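Local coordinates for protein-tyrosine-phosphatase PTP1 (Arabidopsis thaliana, PDB 6KRW) that dephosphorylates phosphotyrosine in proteins, including the MAP kinase MPK6, and modulates plant defence responses, at residues S104-T109 with T246-H251; V19-I24 with E298-T303; T166-K171 with P193-H198; T144-D149 with W204-V209. One frame throughout, in Å; residues are numbered along the deposited sequence.

Contact 1 of 4, residues S104-T109 with T246-H251; sequences SQFIAT and TYCAIH
Phe106 turns the edge of its ring to the face of His251. The pair is T-shaped, with centroids 5.0 Å apart and planes at 84°. Phe106 CE2 stands over the centre of the imidazole, and Phe106 CZ comes to 3.6 Å from His251 CD2. A face of the Phe106 ring takes the thiol of Cys248. Cys248 SG lies 3.7 Å from Phe106 CG, shifted toward the rim of the ring, which makes a sulfur-aromatic contact. His251 has its CG anti to the backbone N (chi1 -178°), which brings the imidazole under the edge of the phenyl ring. Tyr247 OH and His251 ND1 share a nearly straight hydrogen bond of 2.7 Å, which restrains the rotation of the imidazole. At another point of the imidazole edge Ser104 OG lies 3.2 Å from His251 NE2, near the ring plane. An alanine at His251 would remove the face on which Phe106 rests and would probably leave Tyr247 OH without this partner. The contact is buried. It joins strand 106-109, which lies between strands 92-95 and 233-236 in the central sheet, to helix 242-259. Helix 214-223 packs against Tyr247 and His251, and helix 285-303 against Thr246 and Ile250.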
# COMPACT_ATOMS: atom_id res chain seq x y z
N SER A 104 5.91 -0.60 -10.01
CA SER A 104 5.35 0.50 -9.19
C SER A 104 6.18 0.70 -7.93
O SER A 104 6.68 -0.28 -7.33
CB SER A 104 3.93 0.23 -8.78
OG SER A 104 3.11 -0.11 -9.91
N GLN A 105 6.22 1.95 -7.50
CA GLN A 105 6.66 2.29 -6.14
C GLN A 105 5.41 2.65 -5.34
O GLN A 105 4.37 3.08 -5.96
CB GLN A 105 7.71 3.40 -6.17
CG GLN A 105 7.22 4.75 -6.59
CD GLN A 105 8.33 5.75 -6.78
OE1 GLN A 105 9.41 5.64 -6.16
NE2 GLN A 105 8.06 6.76 -7.60
N PHE A 106 5.48 2.46 -4.05
CA PHE A 106 4.35 2.73 -3.14
C PHE A 106 4.73 3.76 -2.10
O PHE A 106 5.89 3.87 -1.69
CB PHE A 106 3.86 1.48 -2.43
CG PHE A 106 3.75 0.27 -3.32
CD1 PHE A 106 4.80 -0.60 -3.48
CD2 PHE A 106 2.56 -0.01 -3.98
CE1 PHE A 106 4.71 -1.71 -4.29
CE2 PHE A 106 2.45 -1.14 -4.78
CZ PHE A 106 3.52 -2.00 -4.94
N ILE A 107 3.74 4.46 -1.61
CA ILE A 107 3.77 5.16 -0.32
C ILE A 107 2.91 4.40 0.66
O ILE A 107 1.67 4.37 0.48
CB ILE A 107 3.42 6.64 -0.43
CG1 ILE A 107 4.47 7.39 -1.24
CG2 ILE A 107 3.25 7.24 0.94
CD1 ILE A 107 4.09 8.82 -1.54
N ALA A 108 3.53 3.74 1.62
CA ALA A 108 2.82 3.03 2.70
C ALA A 108 2.58 4.02 3.81
O ALA A 108 3.54 4.63 4.29
CB ALA A 108 3.58 1.83 3.16
N THR A 109 1.31 4.24 4.18
CA THR A 109 1.00 5.29 5.15
C THR A 109 -0.13 4.83 6.08
O THR A 109 -0.79 3.84 5.77
CB THR A 109 0.71 6.60 4.42
OG1 THR A 109 0.57 7.65 5.36
CG2 THR A 109 -0.55 6.52 3.58
N THR A 246 0.97 -6.62 3.01
CA THR A 246 0.51 -7.81 2.28
C THR A 246 0.12 -7.39 0.86
O THR A 246 0.53 -8.05 -0.07
CB THR A 246 -0.64 -8.46 3.07
OG1 THR A 246 -0.24 -8.75 4.41
CG2 THR A 246 -1.15 -9.72 2.41
N TYR A 247 -0.71 -6.35 0.70
CA TYR A 247 -1.09 -5.91 -0.67
C TYR A 247 0.17 -5.56 -1.47
O TYR A 247 0.34 -6.00 -2.61
CB TYR A 247 -2.08 -4.73 -0.67
CG TYR A 247 -2.33 -4.36 -2.10
CD1 TYR A 247 -3.23 -5.11 -2.87
CD2 TYR A 247 -1.62 -3.36 -2.72
CE1 TYR A 247 -3.33 -4.88 -4.22
CE2 TYR A 247 -1.72 -3.12 -4.07
CZ TYR A 247 -2.60 -3.88 -4.82
OH TYR A 247 -2.59 -3.69 -6.13
N CYS A 248 1.04 -4.75 -0.89
CA CYS A 248 2.28 -4.33 -1.61
C CYS A 248 3.08 -5.57 -2.04
O CYS A 248 3.62 -5.59 -3.13
CB CYS A 248 3.13 -3.41 -0.74
SG CYS A 248 2.40 -1.78 -0.49
N ALA A 249 3.18 -6.59 -1.18
CA ALA A 249 3.96 -7.80 -1.51
C ALA A 249 3.37 -8.50 -2.72
O ALA A 249 4.10 -8.98 -3.60
CB ALA A 249 4.08 -8.71 -0.33
N ILE A 250 2.04 -8.60 -2.78
CA ILE A 250 1.40 -9.30 -3.93
C ILE A 250 1.65 -8.49 -5.21
O ILE A 250 2.10 -9.05 -6.23
CB ILE A 250 -0.10 -9.50 -3.64
CG1 ILE A 250 -0.32 -10.38 -2.41
CG2 ILE A 250 -0.82 -10.02 -4.89
CD1 ILE A 250 -1.73 -10.26 -1.79
N HIS A 251 1.36 -7.20 -5.16
CA HIS A 251 1.51 -6.31 -6.33
C HIS A 251 2.96 -6.29 -6.82
O HIS A 251 3.23 -6.48 -8.01
CB HIS A 251 0.99 -4.94 -5.92
CG HIS A 251 0.99 -3.89 -6.96
ND1 HIS A 251 -0.12 -3.12 -7.19
CD2 HIS A 251 1.94 -3.44 -7.81
CE1 HIS A 251 0.16 -2.22 -8.12
NE2 HIS A 251 1.40 -2.41 -8.53

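Contact 2 of 4, residues V19-I24 with E298-T303; sequences VFRGKI and ELEDLT
Phe20 and Leu299 meet on the buried side of this helix pair. Phe20 CD2 lies 4.0 Å from Leu299 CD1, and the two side chains cross at about a right angle. The methyl comes to the phenyl ring obliquely. Both residues are buried, and both also touch helix 242-259: Phe20 packs on Thr253 and Ile257, Leu299 on Ile254. Phe20 reaches Ile295 and Val296 of helix 285-303 as well. The contact ties helix 7-24, near the N-terminus, to helix 285-303, near the C-terminus, away from the catalytic site. The other side is polar and partly exposed. Here Arg21 NH2 donates to Glu300 OE2 over 2.7 Å, at an N-H...O angle of 159°, in a salt bridge. The carboxylate oxygen lies near the guanidinium plane and is met on its anti side, with the donor tilted from the carboxylate plane. The two planes are 48° apart, so the pair is not a flat two-point match. A bend at chi3 (-82°) turns the end of Arg21 toward Glu300. A water accepts from Arg21 NE at 3.1 Å and donates to Glu300 OE2 at 2.6 Å, adding a second, indirect link. A leucine at Arg21 would probably leave Glu300 without its charged mate in this helix pair, and the bridging water without its donor.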
# COMPACT_ATOMS: atom_id res chain seq x y z
N VAL A 19 7.08 -22.75 -8.65
CA VAL A 19 7.75 -22.52 -7.35
C VAL A 19 6.75 -22.15 -6.26
O VAL A 19 6.75 -22.79 -5.21
CB VAL A 19 8.86 -21.47 -7.51
CG1 VAL A 19 9.35 -21.04 -6.15
CG2 VAL A 19 9.97 -22.00 -8.41
N PHE A 20 5.89 -21.16 -6.51
CA PHE A 20 4.93 -20.71 -5.47
C PHE A 20 3.92 -21.82 -5.15
O PHE A 20 3.58 -21.99 -3.98
CB PHE A 20 4.25 -19.41 -5.92
CG PHE A 20 5.12 -18.19 -5.70
CD1 PHE A 20 5.13 -17.57 -4.47
CD2 PHE A 20 5.84 -17.62 -6.73
CE1 PHE A 20 5.88 -16.42 -4.26
CE2 PHE A 20 6.63 -16.50 -6.50
CZ PHE A 20 6.68 -15.93 -5.27
N ARG A 21 3.48 -22.55 -6.17
CA ARG A 21 2.51 -23.65 -5.93
C ARG A 21 3.20 -24.73 -5.09
O ARG A 21 2.56 -25.29 -4.19
CB ARG A 21 2.00 -24.19 -7.27
CG ARG A 21 0.88 -25.21 -7.14
CD ARG A 21 0.50 -25.69 -8.53
NE ARG A 21 -0.41 -24.77 -9.21
CZ ARG A 21 -0.58 -24.69 -10.52
NH1 ARG A 21 0.12 -25.45 -11.35
NH2 ARG A 21 -1.45 -23.83 -11.01
N GLY A 22 4.47 -25.00 -5.37
CA GLY A 22 5.21 -25.99 -4.56
C GLY A 22 5.29 -25.54 -3.11
O GLY A 22 5.22 -26.40 -2.22
N LYS A 23 5.44 -24.24 -2.86
CA LYS A 23 5.46 -23.71 -1.48
C LYS A 23 4.12 -23.96 -0.79
O LYS A 23 4.11 -24.40 0.35
CB LYS A 23 5.83 -22.23 -1.50
CG LYS A 23 7.24 -21.94 -1.99
CD LYS A 23 8.27 -22.18 -0.93
CE LYS A 23 9.67 -21.83 -1.38
NZ LYS A 23 9.88 -20.37 -1.34
N ILE A 24 3.01 -23.68 -1.47
CA ILE A 24 1.66 -23.85 -0.83
C ILE A 24 1.39 -25.33 -0.58
O ILE A 24 0.65 -25.66 0.38
CB ILE A 24 0.57 -23.16 -1.69
CG1 ILE A 24 0.68 -21.65 -1.48
CG2 ILE A 24 -0.82 -23.67 -1.38
CD1 ILE A 24 -0.17 -20.83 -2.37
N GLU A 298 -3.07 -15.46 -8.82
CA GLU A 298 -2.90 -14.49 -9.92
C GLU A 298 -2.05 -15.11 -11.03
O GLU A 298 -2.34 -14.87 -12.22
CB GLU A 298 -2.37 -13.16 -9.42
CG GLU A 298 -2.40 -12.10 -10.50
CD GLU A 298 -3.77 -11.77 -11.03
OE1 GLU A 298 -4.74 -12.12 -10.37
OE2 GLU A 298 -3.84 -11.13 -12.08
N LEU A 299 -0.99 -15.82 -10.67
CA LEU A 299 -0.15 -16.51 -11.69
C LEU A 299 -0.97 -17.54 -12.47
O LEU A 299 -0.69 -17.71 -13.67
CB LEU A 299 1.06 -17.17 -11.02
CG LEU A 299 2.14 -16.20 -10.52
CD1 LEU A 299 3.18 -16.92 -9.69
CD2 LEU A 299 2.79 -15.46 -11.69
N GLU A 300 -1.97 -18.18 -11.85
CA GLU A 300 -2.87 -19.12 -12.57
C GLU A 300 -3.71 -18.34 -13.59
O GLU A 300 -3.84 -18.83 -14.73
CB GLU A 300 -3.74 -19.89 -11.59
CG GLU A 300 -2.99 -20.96 -10.86
CD GLU A 300 -3.77 -21.69 -9.77
OE1 GLU A 300 -4.91 -21.26 -9.43
OE2 GLU A 300 -3.23 -22.73 -9.30
N ASP A 301 -4.22 -17.16 -13.22
CA ASP A 301 -4.97 -16.29 -14.16
C ASP A 301 -4.06 -15.87 -15.31
O ASP A 301 -4.50 -15.95 -16.47
CB ASP A 301 -5.51 -15.05 -13.47
CG ASP A 301 -6.81 -15.28 -12.74
OD1 ASP A 301 -7.30 -16.42 -12.76
OD2 ASP A 301 -7.32 -14.31 -12.17
N LEU A 302 -2.83 -15.46 -15.00
CA LEU A 302 -1.93 -14.87 -16.03
C LEU A 302 -1.53 -15.96 -17.04
O LEU A 302 -1.27 -15.61 -18.20
CB LEU A 302 -0.70 -14.24 -15.36
CG LEU A 302 -0.97 -12.94 -14.60
CD1 LEU A 302 0.17 -12.62 -13.65
CD2 LEU A 302 -1.23 -11.79 -15.57
N THR A 303 -1.53 -17.23 -16.62
CA THR A 303 -1.04 -18.32 -17.50
C THR A 303 -2.20 -19.16 -18.04
O THR A 303 -1.92 -20.15 -18.74
CB THR A 303 -0.05 -19.22 -16.75
OG1 THR A 303 -0.69 -19.76 -15.59
CG2 THR A 303 1.20 -18.47 -16.37
O HOH W 1 -2.71 -24.14 -7.20

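Contact 3 of 4, residues T166-K171 with P193-H198; sequences TTKWIK and PMSVLH
The Trp169 indole meets Leu197 through the far end of its six-membered ring. Trp169 CH2 lies 4.1 Å from Leu197 CD1, and this methyl approaches the ring obliquely. The backbone N of Lys171, on the same strand as Trp169, lies at the indole edge, in its plane. Trp169 CG sits between the backbone N and the carbonyl carbon (chi1 51°), the crowded position. This carries the six-membered ring over strand 178-186 toward Leu197. Leu197 is the more sheltered partner. It also touches Ile131 of strand 131-134. The second link is polar. Lys168 stretches out beyond its CG and places NZ 2.8 Å from Ser195 OG, to which it donates a hydrogen bond. Lys168 CE follows at 3.5 Å from the same Ser195 OG, so the end of the lysine lies against the hydroxyl. Ser195 is exposed, as are Lys168 and Trp169, and this is a surface contact. Lys168 NZ also has a long, weak ion pair with Glu183. The two segments are not adjacent in the sheet. Strand 178-186 runs between strands 163-172 and 194-200 and is antiparallel to both, so the side chains reach over it. Lys168 and Trp169 both face Asn181 on that middle strand and both bond to its backbone. This is a classic beta bulge, at the point where strand 163-172 turns a corner.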
# COMPACT_ATOMS: atom_id res chain seq x y z
N THR A 166 -13.19 17.04 -4.54
CA THR A 166 -14.50 16.81 -5.20
C THR A 166 -14.52 15.41 -5.80
O THR A 166 -13.51 14.97 -6.36
CB THR A 166 -14.78 17.91 -6.23
OG1 THR A 166 -15.21 19.07 -5.51
CG2 THR A 166 -15.82 17.50 -7.25
N THR A 167 -15.68 14.77 -5.74
CA THR A 167 -15.88 13.43 -6.34
C THR A 167 -16.48 13.57 -7.73
O THR A 167 -17.54 14.19 -7.85
CB THR A 167 -16.75 12.58 -5.43
OG1 THR A 167 -16.16 12.54 -4.13
CG2 THR A 167 -16.92 11.19 -5.99
N LYS A 168 -15.85 12.99 -8.75
CA LYS A 168 -16.39 13.01 -10.12
C LYS A 168 -17.41 11.88 -10.28
O LYS A 168 -18.41 12.10 -10.93
CB LYS A 168 -15.27 12.91 -11.16
CG LYS A 168 -14.22 13.99 -11.05
CD LYS A 168 -13.30 14.05 -12.25
CE LYS A 168 -11.96 14.66 -11.91
NZ LYS A 168 -11.20 15.06 -13.11
N TRP A 169 -17.13 10.72 -9.70
CA TRP A 169 -18.09 9.59 -9.69
C TRP A 169 -17.67 8.55 -8.65
O TRP A 169 -16.50 8.51 -8.21
CB TRP A 169 -18.23 8.99 -11.08
CG TRP A 169 -16.98 8.62 -11.81
CD1 TRP A 169 -16.42 9.27 -12.86
CD2 TRP A 169 -16.17 7.45 -11.57
NE1 TRP A 169 -15.29 8.60 -13.29
CE2 TRP A 169 -15.12 7.49 -12.51
CE3 TRP A 169 -16.22 6.40 -10.65
CZ2 TRP A 169 -14.13 6.51 -12.56
CZ3 TRP A 169 -15.23 5.44 -10.68
CH2 TRP A 169 -14.22 5.49 -11.64
N ILE A 170 -18.61 7.72 -8.25
CA ILE A 170 -18.42 6.55 -7.37
C ILE A 170 -19.02 5.35 -8.10
O ILE A 170 -20.15 5.47 -8.62
CB ILE A 170 -19.10 6.76 -6.01
CG1 ILE A 170 -18.72 8.10 -5.39
CG2 ILE A 170 -18.90 5.59 -5.08
CD1 ILE A 170 -19.52 8.46 -4.15
N LYS A 171 -18.28 4.24 -8.12
CA LYS A 171 -18.70 3.01 -8.84
C LYS A 171 -18.33 1.84 -7.95
O LYS A 171 -17.24 1.87 -7.36
CB LYS A 171 -18.03 2.97 -10.21
N PRO A 193 -7.21 20.77 -12.03
CA PRO A 193 -7.07 19.96 -10.83
C PRO A 193 -6.54 18.56 -11.15
O PRO A 193 -6.49 18.16 -12.30
CB PRO A 193 -8.50 19.89 -10.29
CG PRO A 193 -9.37 20.06 -11.51
CD PRO A 193 -8.61 21.00 -12.42
N MET A 194 -6.14 17.84 -10.11
CA MET A 194 -5.51 16.52 -10.24
C MET A 194 -6.52 15.40 -9.97
O MET A 194 -7.29 15.49 -8.99
CB MET A 194 -4.36 16.41 -9.25
CG MET A 194 -3.73 15.06 -9.21
SD MET A 194 -2.28 15.15 -8.14
CE MET A 194 -2.30 13.52 -7.41
N SER A 195 -6.53 14.38 -10.83
CA SER A 195 -7.45 13.22 -10.71
C SER A 195 -6.75 12.09 -9.96
O SER A 195 -5.63 11.74 -10.30
CB SER A 195 -7.93 12.77 -12.07
OG SER A 195 -8.71 13.78 -12.67
N VAL A 196 -7.44 11.54 -8.97
CA VAL A 196 -6.94 10.40 -8.17
C VAL A 196 -8.01 9.32 -8.13
O VAL A 196 -9.14 9.64 -7.72
CB VAL A 196 -6.58 10.86 -6.75
CG1 VAL A 196 -6.10 9.68 -5.93
CG2 VAL A 196 -5.55 11.98 -6.79
N LEU A 197 -7.66 8.10 -8.52
CA LEU A 197 -8.58 6.95 -8.31
C LEU A 197 -8.37 6.37 -6.92
O LEU A 197 -7.23 5.95 -6.58
CB LEU A 197 -8.39 5.88 -9.38
CG LEU A 197 -9.35 4.69 -9.26
CD1 LEU A 197 -10.79 5.11 -9.47
CD2 LEU A 197 -8.94 3.60 -10.24
N HIS A 198 -9.42 6.41 -6.12
CA HIS A 198 -9.48 5.86 -4.75
C HIS A 198 -10.18 4.52 -4.79
O HIS A 198 -11.33 4.44 -5.26
CB HIS A 198 -10.13 6.87 -3.82
CG HIS A 198 -10.13 6.53 -2.38
ND1 HIS A 198 -11.08 5.72 -1.78
CD2 HIS A 198 -9.30 6.94 -1.39
CE1 HIS A 198 -10.87 5.66 -0.48
NE2 HIS A 198 -9.74 6.39 -0.22

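Contact 4 of 4, residues T144-D149 with W204-V209; sequences TVKCGD and WPDHGV
Lys146 NZ is gripped by two carboxylates. Across this contact Lys146 NZ donates to Asp206 OD2 at 2.8 Å in a salt bridge, and outside the two segments it forms another with Asp140. Asp206 OD2 takes the ammonium on its anti lone pair, away from its other oxygen. The two side chains cross at about a right angle. Lys146 bends at chi2 (-63°) and then runs out straight, which points NZ across to Asp206. Asp206 belongs to the Trp-Pro-Asp sequence of the WPD loop of tyrosine phosphatases, and it is inferred to bind substrate. The lysine is near the active site too: its backbone O accepts a hydrogen bond from the hydroxyl of Ser238 in the signature phosphate-binding loop, next to the nucleophile Cys237. A type II beta turn shapes the WPD loop from Pro205 to Gly208, with Gly208 N bonded to Pro205 O at 3.0 Å. Trp204 NE1 adds a bond of 2.9 Å to Gly208 O. The acceptor lies in the indole plane, but the donor sits above the plane of the carbonyl. A citrate ion, probably from the crystallisation liquor, is bound beside Asp206 and accepts a hydrogen bond from His207 N.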
# COMPACT_ATOMS: atom_id res chain seq x y z
N THR A 144 -13.92 0.52 17.19
CA THR A 144 -12.68 1.34 17.18
C THR A 144 -12.56 2.07 15.84
O THR A 144 -12.72 1.44 14.80
CB THR A 144 -11.45 0.46 17.41
OG1 THR A 144 -11.64 -0.24 18.63
CG2 THR A 144 -10.17 1.26 17.51
N VAL A 145 -12.29 3.37 15.89
CA VAL A 145 -12.00 4.16 14.67
C VAL A 145 -10.67 3.63 14.14
O VAL A 145 -9.78 3.40 14.94
CB VAL A 145 -11.93 5.66 14.97
CG1 VAL A 145 -10.93 5.96 16.07
CG2 VAL A 145 -11.61 6.47 13.72
N LYS A 146 -10.56 3.41 12.84
CA LYS A 146 -9.29 2.85 12.30
C LYS A 146 -8.71 3.83 11.30
O LYS A 146 -7.53 3.73 10.98
CB LYS A 146 -9.56 1.56 11.53
CG LYS A 146 -10.14 0.41 12.30
CD LYS A 146 -9.27 -0.11 13.39
CE LYS A 146 -9.93 -1.30 14.04
NZ LYS A 146 -9.10 -1.84 15.13
N CYS A 147 -9.50 4.73 10.79
CA CYS A 147 -9.11 5.68 9.72
C CYS A 147 -10.11 6.84 9.66
O CYS A 147 -11.29 6.61 9.82
CB CYS A 147 -9.07 4.99 8.37
SG CYS A 147 -8.55 6.07 7.02
N GLY A 148 -9.65 8.05 9.43
CA GLY A 148 -10.57 9.20 9.39
C GLY A 148 -11.19 9.34 8.02
O GLY A 148 -10.61 8.85 7.04
N ASP A 149 -12.37 9.95 7.94
CA ASP A 149 -13.03 10.18 6.63
C ASP A 149 -12.39 11.39 5.94
O ASP A 149 -12.73 12.53 6.24
CB ASP A 149 -14.54 10.38 6.79
CG ASP A 149 -15.27 10.60 5.49
OD1 ASP A 149 -14.61 10.76 4.45
OD2 ASP A 149 -16.54 10.66 5.54
N TRP A 204 -11.46 -6.69 4.69
CA TRP A 204 -10.16 -7.24 5.14
C TRP A 204 -9.99 -6.83 6.60
O TRP A 204 -9.62 -5.70 6.89
CB TRP A 204 -9.03 -6.70 4.27
CG TRP A 204 -7.71 -7.39 4.43
CD1 TRP A 204 -7.30 -8.16 5.46
CD2 TRP A 204 -6.64 -7.36 3.48
NE1 TRP A 204 -6.02 -8.63 5.24
CE2 TRP A 204 -5.61 -8.18 4.02
CE3 TRP A 204 -6.45 -6.78 2.23
CZ2 TRP A 204 -4.39 -8.37 3.38
CZ3 TRP A 204 -5.25 -6.98 1.59
CH2 TRP A 204 -4.24 -7.77 2.15
N PRO A 205 -10.27 -7.75 7.54
CA PRO A 205 -10.21 -7.41 8.95
C PRO A 205 -8.79 -7.10 9.44
O PRO A 205 -7.82 -7.69 8.98
CB PRO A 205 -10.77 -8.64 9.69
CG PRO A 205 -10.84 -9.74 8.65
CD PRO A 205 -10.73 -9.11 7.28
N ASP A 206 -8.73 -6.18 10.40
CA ASP A 206 -7.50 -5.75 11.08
C ASP A 206 -6.86 -7.01 11.69
O ASP A 206 -7.54 -7.80 12.35
CB ASP A 206 -7.88 -4.64 12.06
CG ASP A 206 -6.85 -4.37 13.14
OD1 ASP A 206 -5.80 -4.99 13.10
OD2 ASP A 206 -7.11 -3.54 14.01
N HIS A 207 -5.58 -7.23 11.39
CA HIS A 207 -4.76 -8.37 11.88
C HIS A 207 -5.33 -9.70 11.38
O HIS A 207 -5.03 -10.72 11.97
CB HIS A 207 -4.53 -8.24 13.40
CG HIS A 207 -3.42 -7.28 13.72
ND1 HIS A 207 -2.21 -7.33 13.05
CD2 HIS A 207 -3.33 -6.27 14.60
CE1 HIS A 207 -1.42 -6.38 13.51
NE2 HIS A 207 -2.08 -5.71 14.45
N GLY A 208 -6.06 -9.69 10.27
CA GLY A 208 -6.67 -10.89 9.70
C GLY A 208 -6.50 -10.92 8.21
O GLY A 208 -5.57 -10.19 7.69
N VAL A 209 -7.33 -11.72 7.53
CA VAL A 209 -7.20 -11.97 6.07
C VAL A 209 -8.60 -12.10 5.49
O VAL A 209 -9.53 -12.52 6.19
CB VAL A 209 -6.35 -13.21 5.73
CG1 VAL A 209 -4.90 -12.99 6.09
CG2 VAL A 209 -6.90 -14.48 6.35

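Contact 1 is the core of the set, close to the centre of the chain, and its chemistry is a ring pair with a single thiol over one ring face. Contact 3 is at the surface, where a lysine and an exposed tryptophan reach over a strand of the same sheet that contact 1 joins to a helix. Contacts 2 and 4 are partly buried, and each has a salt bridge. In contact 2 the bridge flanks apolar packing between two helices, whereas in contact 4 it links two loops at the active site. Contacts 1 and 4 touch, since Thr246 CG2 lies 3.6 Å from Trp204 CZ2. Contact 2 closes the longest loop, and the other three are nested inside it.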